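Local coordinates for glucose-6-phosphate 1-dehydrogenase (Mycobacterium avium, PDB 4LGV), which probably catalyses the NADP-dependent oxidation of glucose 6-phosphate to 6-phosphogluconolactone, the entry step of the pentose phosphate pathway, at residues E316-L321 / W462-A467; K341-K346 / H455-G460. One frame throughout, in Å; residues are numbered along the deposited sequence.

Contact 1 (E316-L321 / W462-A467)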
ATOM      1  N   GLU A 316      38.431  -6.176 -20.300  1.00 42.38           N
ATOM      2  CA  GLU A 316      37.363  -5.183 -20.546  1.00 39.20           C
ATOM      3  C   GLU A 316      37.673  -3.921 -19.779  1.00 38.63           C
ATOM      4  O   GLU A 316      38.123  -3.956 -18.647  1.00 35.25           O
ATOM      5  CB  GLU A 316      35.986  -5.755 -20.179  1.00 39.61           C
ATOM      6  CG  GLU A 316      35.588  -5.789 -18.666  1.00 38.77           C
ATOM      7  CD  GLU A 316      36.277  -6.872 -17.842  1.00 37.76           C
ATOM      8  OE1 GLU A 316      37.122  -7.620 -18.390  1.00 37.12           O
ATOM      9  OE2 GLU A 316      35.991  -6.960 -16.623  1.00 36.78           O
ATOM     10  N   THR A 317      37.472  -2.786 -20.432  1.00 41.13           N
ATOM     11  CA  THR A 317      37.494  -1.500 -19.767  1.00 39.78           C
ATOM     12  C   THR A 317      36.074  -1.006 -19.537  1.00 38.22           C
ATOM     13  O   THR A 317      35.900   0.085 -19.011  1.00 37.32           O
ATOM     14  CB  THR A 317      38.212  -0.441 -20.625  1.00 40.84           C
ATOM     15  OG1 THR A 317      37.518  -0.297 -21.874  1.00 41.87           O
ATOM     16  CG2 THR A 317      39.649  -0.825 -20.871  1.00 42.31           C
ATOM     17  N   TYR A 318      35.079  -1.766 -19.995  1.00 38.20           N
ATOM     18  CA  TYR A 318      33.652  -1.395 -19.903  1.00 38.60           C
ATOM     19  C   TYR A 318      32.832  -2.645 -19.703  1.00 39.08           C
ATOM     20  O   TYR A 318      33.168  -3.682 -20.266  1.00 37.81           O
ATOM     21  CB  TYR A 318      33.165  -0.732 -21.188  1.00 39.16           C
ATOM     22  CG  TYR A 318      31.666  -0.464 -21.283  1.00 38.51           C
ATOM     23  CD1 TYR A 318      30.770  -1.491 -21.588  1.00 38.47           C
ATOM     24  CD2 TYR A 318      31.153   0.810 -21.111  1.00 36.90           C
ATOM     25  CE1 TYR A 318      29.410  -1.260 -21.688  1.00 39.14           C
ATOM     26  CE2 TYR A 318      29.782   1.054 -21.197  1.00 38.10           C
ATOM     27  CZ  TYR A 318      28.909   0.013 -21.476  1.00 38.86           C
ATOM     28  OH  TYR A 318      27.555   0.214 -21.604  1.00 37.13           O
ATOM     29  N   VAL A 319      31.781  -2.553 -18.870  1.00 39.44           N
ATOM     30  CA  VAL A 319      30.805  -3.643 -18.722  1.00 38.56           C
ATOM     31  C   VAL A 319      29.412  -3.114 -18.590  1.00 38.09           C
ATOM     32  O   VAL A 319      29.190  -2.159 -17.884  1.00 39.48           O
ATOM     33  CB  VAL A 319      30.887  -4.414 -17.397  1.00 40.51           C
ATOM     34  CG1 VAL A 319      30.859  -5.922 -17.651  1.00 40.75           C
ATOM     35  CG2 VAL A 319      32.104  -4.017 -16.613  1.00 44.14           C
ATOM     36  N   ALA A 320      28.469  -3.820 -19.174  1.00 37.50           N
ATOM     37  CA  ALA A 320      27.082  -3.570 -18.939  1.00 35.83           C
ATOM     38  C   ALA A 320      26.431  -4.907 -18.653  1.00 35.85           C
ATOM     39  O   ALA A 320      26.763  -5.897 -19.298  1.00 36.94           O
ATOM     40  CB  ALA A 320      26.445  -2.927 -20.128  1.00 36.56           C
ATOM     41  N   LEU A 321      25.546  -4.944 -17.652  1.00 35.12           N
ATOM     42  CA  LEU A 321      24.987  -6.206 -17.193  1.00 34.98           C
ATOM     43  C   LEU A 321      23.585  -6.057 -16.607  1.00 34.08           C
ATOM     44  O   LEU A 321      23.128  -4.961 -16.310  1.00 33.94           O
ATOM     45  CB  LEU A 321      25.911  -6.855 -16.185  1.00 34.58           C
ATOM     46  CG  LEU A 321      26.122  -6.125 -14.856  1.00 36.34           C
ATOM     47  CD1 LEU A 321      25.015  -6.415 -13.813  1.00 35.05           C
ATOM     48  CD2 LEU A 321      27.474  -6.485 -14.270  1.00 36.20           C
ATOM     49  N   TRP A 462      29.595   6.511 -25.447  1.00 52.43           N
ATOM     50  CA  TRP A 462      28.915   5.863 -24.298  1.00 50.26           C
ATOM     51  C   TRP A 462      29.213   4.381 -24.199  1.00 49.82           C
ATOM     52  O   TRP A 462      28.731   3.718 -23.299  1.00 49.27           O
ATOM     53  CB  TRP A 462      27.377   6.094 -24.330  1.00 49.59           C
ATOM     54  CG  TRP A 462      27.046   7.326 -23.628  1.00 49.04           C
ATOM     55  CD1 TRP A 462      26.575   8.487 -24.166  1.00 50.59           C
ATOM     56  CD2 TRP A 462      27.271   7.579 -22.245  1.00 47.72           C
ATOM     57  NE1 TRP A 462      26.465   9.459 -23.173  1.00 50.09           N
ATOM     58  CE2 TRP A 462      26.886   8.914 -21.992  1.00 48.04           C
ATOM     59  CE3 TRP A 462      27.733   6.791 -21.186  1.00 46.70           C
ATOM     60  CZ2 TRP A 462      26.953   9.465 -20.745  1.00 47.59           C
ATOM     61  CZ3 TRP A 462      27.812   7.349 -19.940  1.00 45.39           C
ATOM     62  CH2 TRP A 462      27.419   8.668 -19.726  1.00 46.12           C
ATOM     63  N   GLY A 463      29.995   3.856 -25.127  1.00 51.37           N
ATOM     64  CA  GLY A 463      30.348   2.462 -25.083  1.00 51.07           C
ATOM     65  C   GLY A 463      29.790   1.695 -26.262  1.00 52.39           C
ATOM     66  O   GLY A 463      29.165   2.252 -27.141  1.00 53.29           O
ATOM     67  N   PRO A 464      30.029   0.393 -26.279  1.00 52.76           N
ATOM     68  CA  PRO A 464      29.517  -0.453 -27.346  1.00 55.40           C
ATOM     69  C   PRO A 464      27.998  -0.394 -27.511  1.00 56.27           C
ATOM     70  O   PRO A 464      27.260  -0.341 -26.511  1.00 56.72           O
ATOM     71  CB  PRO A 464      29.944  -1.865 -26.936  1.00 54.95           C
ATOM     72  CG  PRO A 464      30.504  -1.770 -25.568  1.00 53.19           C
ATOM     73  CD  PRO A 464      30.596  -0.348 -25.144  1.00 51.31           C
ATOM     74  N   GLU A 465      27.544  -0.441 -28.761  1.00 60.19           N
ATOM     75  CA  GLU A 465      26.117  -0.424 -29.097  1.00 61.60           C
ATOM     76  C   GLU A 465      25.378  -1.669 -28.554  1.00 62.21           C
ATOM     77  O   GLU A 465      24.178  -1.628 -28.315  1.00 62.95           O
ATOM     78  CB  GLU A 465      25.926  -0.301 -30.609  1.00 63.33           C
ATOM     79  N   ALA A 466      26.089  -2.773 -28.338  1.00 62.68           N
ATOM     80  CA  ALA A 466      25.476  -3.946 -27.735  1.00 62.98           C
ATOM     81  C   ALA A 466      24.926  -3.674 -26.317  1.00 62.36           C
ATOM     82  O   ALA A 466      24.009  -4.363 -25.870  1.00 63.29           O
ATOM     83  CB  ALA A 466      26.466  -5.097 -27.712  1.00 64.79           C
ATOM     84  N   ALA A 467      25.464  -2.681 -25.610  1.00 59.80           N
ATOM     85  CA  ALA A 467      24.872  -2.287 -24.330  1.00 57.81           C
ATOM     86  C   ALA A 467      23.468  -1.694 -24.486  1.00 59.35           C
ATOM     87  O   ALA A 467      22.658  -1.778 -23.549  1.00 58.24           O
ATOM     88  CB  ALA A 467      25.771  -1.327 -23.578  1.00 56.03           C
TER

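Contact 2 (K341-K346 / H455-G460)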
ATOM      1  N   LYS A 341      35.643   2.945 -18.591  1.00 36.53           N
ATOM      2  CA  LYS A 341      36.674   3.956 -18.844  1.00 36.76           C
ATOM      3  C   LYS A 341      36.438   4.656 -20.172  1.00 36.75           C
ATOM      4  O   LYS A 341      35.842   4.100 -21.091  1.00 36.20           O
ATOM      5  CB  LYS A 341      38.054   3.298 -18.898  1.00 36.03           C
ATOM      6  CG  LYS A 341      38.427   2.559 -17.626  1.00 35.54           C
ATOM      7  CD  LYS A 341      38.770   3.526 -16.493  1.00 35.02           C
ATOM      8  CE  LYS A 341      39.292   2.766 -15.300  1.00 34.75           C
ATOM      9  NZ  LYS A 341      39.549   3.655 -14.157  1.00 35.45           N
ATOM     10  N   ALA A 342      36.928   5.881 -20.255  1.00 38.65           N
ATOM     11  CA  ALA A 342      36.879   6.670 -21.480  1.00 41.76           C
ATOM     12  C   ALA A 342      35.436   6.850 -21.975  1.00 44.16           C
ATOM     13  O   ALA A 342      35.140   6.718 -23.173  1.00 47.46           O
ATOM     14  CB  ALA A 342      37.759   6.044 -22.564  1.00 40.81           C
ATOM     15  N   LEU A 343      34.547   7.182 -21.049  1.00 40.75           N
ATOM     16  CA  LEU A 343      33.172   7.512 -21.398  1.00 40.66           C
ATOM     17  C   LEU A 343      33.071   9.034 -21.437  1.00 41.26           C
ATOM     18  O   LEU A 343      34.026   9.714 -21.071  1.00 40.97           O
ATOM     19  CB  LEU A 343      32.222   6.861 -20.381  1.00 39.07           C
ATOM     20  CG  LEU A 343      32.184   5.334 -20.446  1.00 40.42           C
ATOM     21  CD1 LEU A 343      31.019   4.769 -19.635  1.00 39.51           C
ATOM     22  CD2 LEU A 343      32.101   4.783 -21.868  1.00 42.02           C
ATOM     23  N   PRO A 344      31.907   9.581 -21.822  1.00 41.17           N
ATOM     24  CA  PRO A 344      31.852  11.023 -22.034  1.00 43.00           C
ATOM     25  C   PRO A 344      31.966  11.909 -20.808  1.00 43.76           C
ATOM     26  O   PRO A 344      32.320  13.082 -20.944  1.00 44.60           O
ATOM     27  CB  PRO A 344      30.480  11.238 -22.679  1.00 42.84           C
ATOM     28  CG  PRO A 344      30.126   9.918 -23.258  1.00 44.37           C
ATOM     29  CD  PRO A 344      30.669   8.927 -22.263  1.00 43.38           C
ATOM     30  N   HIS A 345      31.621  11.391 -19.638  1.00 43.43           N
ATOM     31  CA  HIS A 345      31.635  12.194 -18.419  1.00 42.64           C
ATOM     32  C   HIS A 345      32.115  11.407 -17.213  1.00 39.68           C
ATOM     33  O   HIS A 345      32.186  10.185 -17.249  1.00 37.32           O
ATOM     34  CB  HIS A 345      30.238  12.708 -18.116  1.00 45.50           C
ATOM     35  CG  HIS A 345      29.595  13.428 -19.259  1.00 48.16           C
ATOM     36  ND1 HIS A 345      29.998  14.680 -19.678  1.00 51.15           N
ATOM     37  CD2 HIS A 345      28.559  13.076 -20.059  1.00 51.14           C
ATOM     38  CE1 HIS A 345      29.242  15.065 -20.693  1.00 52.02           C
ATOM     39  NE2 HIS A 345      28.357  14.112 -20.938  1.00 51.67           N
ATOM     40  N   LYS A 346      32.432  12.134 -16.140  1.00 37.12           N
ATOM     41  CA  LYS A 346      32.710  11.522 -14.852  1.00 37.35           C
ATOM     42  C   LYS A 346      31.472  11.605 -13.961  1.00 33.99           C
ATOM     43  O   LYS A 346      31.155  12.671 -13.452  1.00 32.18           O
ATOM     44  CB  LYS A 346      33.895  12.205 -14.173  1.00 40.82           C
ATOM     45  CG  LYS A 346      34.297  11.553 -12.872  1.00 44.04           C
ATOM     46  CD  LYS A 346      35.301  12.410 -12.132  1.00 47.94           C
ATOM     47  CE  LYS A 346      35.568  11.874 -10.742  1.00 49.49           C
ATOM     48  NZ  LYS A 346      36.814  12.455 -10.180  1.00 55.78           N
ATOM     49  N   HIS A 455      33.642  -6.042 -27.236  1.00 61.69           N
ATOM     50  CA  HIS A 455      33.197  -5.079 -28.237  1.00 62.07           C
ATOM     51  C   HIS A 455      34.063  -3.831 -28.109  1.00 59.75           C
ATOM     52  O   HIS A 455      34.206  -3.287 -27.008  1.00 57.26           O
ATOM     53  CB  HIS A 455      31.745  -4.643 -28.012  1.00 63.35           C
ATOM     54  CG  HIS A 455      30.709  -5.671 -28.326  1.00 67.66           C
ATOM     55  ND1 HIS A 455      30.636  -6.888 -27.679  1.00 69.09           N
ATOM     56  CD2 HIS A 455      29.665  -5.641 -29.194  1.00 69.46           C
ATOM     57  CE1 HIS A 455      29.619  -7.580 -28.162  1.00 69.96           C
ATOM     58  NE2 HIS A 455      29.012  -6.846 -29.080  1.00 70.53           N
ATOM     59  N   GLN A 456      34.613  -3.361 -29.222  1.00 59.70           N
ATOM     60  CA  GLN A 456      35.405  -2.121 -29.241  1.00 58.79           C
ATOM     61  C   GLN A 456      34.462  -0.927 -29.194  1.00 56.63           C
ATOM     62  O   GLN A 456      33.318  -1.008 -29.664  1.00 57.34           O
ATOM     63  CB  GLN A 456      36.310  -2.030 -30.491  1.00 61.05           C
ATOM     64  N   TYR A 457      34.916   0.149 -28.564  1.00 53.84           N
ATOM     65  CA  TYR A 457      34.183   1.389 -28.588  1.00 52.55           C
ATOM     66  C   TYR A 457      35.159   2.537 -28.592  1.00 53.16           C
ATOM     67  O   TYR A 457      36.281   2.402 -28.119  1.00 52.30           O
ATOM     68  CB  TYR A 457      33.216   1.489 -27.396  1.00 49.57           C
ATOM     69  CG  TYR A 457      33.868   1.556 -26.034  1.00 47.19           C
ATOM     70  CD1 TYR A 457      34.272   0.398 -25.374  1.00 46.05           C
ATOM     71  CD2 TYR A 457      34.076   2.780 -25.395  1.00 45.92           C
ATOM     72  CE1 TYR A 457      34.839   0.467 -24.111  1.00 44.40           C
ATOM     73  CE2 TYR A 457      34.638   2.836 -24.138  1.00 44.15           C
ATOM     74  CZ  TYR A 457      35.003   1.683 -23.502  1.00 43.23           C
ATOM     75  OH  TYR A 457      35.577   1.731 -22.267  1.00 41.67           O
ATOM     76  N   GLU A 458      34.717   3.659 -29.154  1.00 54.43           N
ATOM     77  CA  GLU A 458      35.530   4.868 -29.249  1.00 55.73           C
ATOM     78  C   GLU A 458      35.614   5.572 -27.907  1.00 53.58           C
ATOM     79  O   GLU A 458      34.623   5.634 -27.187  1.00 51.71           O
ATOM     80  CB  GLU A 458      34.942   5.831 -30.296  1.00 58.20           C
ATOM     81  CG  GLU A 458      35.037   5.309 -31.725  1.00 61.25           C
ATOM     82  CD  GLU A 458      36.475   5.282 -32.195  1.00 63.30           C
ATOM     83  OE1 GLU A 458      37.137   6.348 -32.142  1.00 63.83           O
ATOM     84  OE2 GLU A 458      36.941   4.192 -32.598  1.00 64.46           O
ATOM     85  N   GLN A 459      36.790   6.122 -27.603  1.00 54.03           N
ATOM     86  CA  GLN A 459      36.957   6.988 -26.452  1.00 52.51           C
ATOM     87  C   GLN A 459      36.041   8.165 -26.629  1.00 53.66           C
ATOM     88  O   GLN A 459      35.941   8.723 -27.726  1.00 55.46           O
ATOM     89  CB  GLN A 459      38.372   7.470 -26.295  1.00 53.44           C
ATOM     90  CG  GLN A 459      39.353   6.348 -26.007  1.00 53.16           C
ATOM     91  CD  GLN A 459      40.756   6.825 -25.658  1.00 54.22           C
ATOM     92  OE1 GLN A 459      40.945   7.689 -24.805  1.00 53.72           O
ATOM     93  NE2 GLN A 459      41.754   6.276 -26.357  1.00 55.93           N
ATOM     94  N   GLY A 460      35.323   8.508 -25.556  1.00 52.73           N
ATOM     95  CA  GLY A 460      34.413   9.639 -25.589  1.00 53.17           C
ATOM     96  C   GLY A 460      33.015   9.216 -25.987  1.00 53.13           C
ATOM     97  O   GLY A 460      32.113  10.028 -25.943  1.00 53.01           O
TER

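Contact 1 (E316-L321 / W462-A467)
A proline sits squarely on an aromatic face here: Pro464 CD lies 3.8 Å from the centroid of the Tyr318 ring and only 13° off the ring normal, the geometry of a CH-pi contact. Pro464 CD stands 3.7 Å above the ring plane, over its centre, while Pro464 CG leans to the side of Tyr318 CD1 and CE1; Gly463 CA lies over the same face, farther off. Tyr318 reaches this position because its CG stands anti to the backbone N (chi1 172°), which carries the ring out from the strand toward 462-467. A classic beta bulge, in which Thr317 and Tyr318 both face Gly298, opens strand 318-323, an inner strand of the mixed sheet in the C-terminal domain. The chain that comes back over this strand is the turn leading into helix 466-470, where Ala467 N bonds to Pro464 O at 3.1 Å. That turn brings Ala467 CB to 3.1 Å from Tyr318 OH, a tight approach to the hydroxyl, and to 3.9 Å from CB of Ala320, the next residue of the strand whose CB points to 462-467. No hydrogen bond joins the two segments. Beyond them, Arg338 of strand 335-340 touches both Tyr318 and Trp462.

Contact 2 (K341-K346 / H455-G460)
With chi1 at 65°, Tyr457 holds its CG between its own backbone N and carbonyl carbon, and this rotamer sends the phenol across to the backbone of 341-346. Leu343 starts out pointing away from 455-460, but its second torsion extends CD1 and leaves CD2 as the branch that meets Tyr457 CE2 at 3.9 Å, the two side chains crossing at about a right angle. The phenol itself ends in a hydrogen bond: Tyr457 OH donates to Lys341 O at 2.7 Å. The acceptor lies at the edge of the ring and in its plane, while the hydroxyl is somewhat tilted from the plane of the Lys341 carbonyl. Because OH also bonds to Thr317 OG1, the end of the ring is gripped by two partners. Tyr457 belongs to strand 454-457, an outermost strand of the mixed sheet within this chain, whereas 341-346 is the connection between strands 335-340 and 347-354 of that sheet; the contact thus ties an edge strand, and the turn that follows it, to an inter-strand loop across Tyr300 of strand 295-300. Past the strand, Gly460 N donates to Ala342 O at 3.0 Å. That bond is nearly straight at the hydrogen (165°), yet the donor stands well above the carbonyl plane and so does not follow a lone pair. The Ala342 methyl packs alongside the aliphatic part of Gln459, Ala342 CB 3.8 Å from Gln459 CG, while the amide of Gln459 reaches on through NE2 to Arg301 O. Pro344 CG approaches Gly460 O at 3.3 Å, placing the pyrrolidine against the peptide oxygen. Lys341 turns its ammonium away to a salt bridge with Glu231.

In the fold
Contacts 1 and 2 have centres about 9 Å apart and lie within the C-terminal domain. Along the chain the order is 316-321, 341-346, 455-460, 462-467, so the segments of contact 2 both fall between those of contact 1 in sequence. Both reach the mixed sheet, and strand 454-457 runs on through a short turn to helix 466-470. They also touch directly: Thr317 O and Lys341 N, 2.9 Å apart, probably form a hydrogen bond, and Pro464 CB packs 3.5 Å from His455 CB. The C-terminal part of the chain is thereby fastened twice, to a strand and to a loop of one sheet.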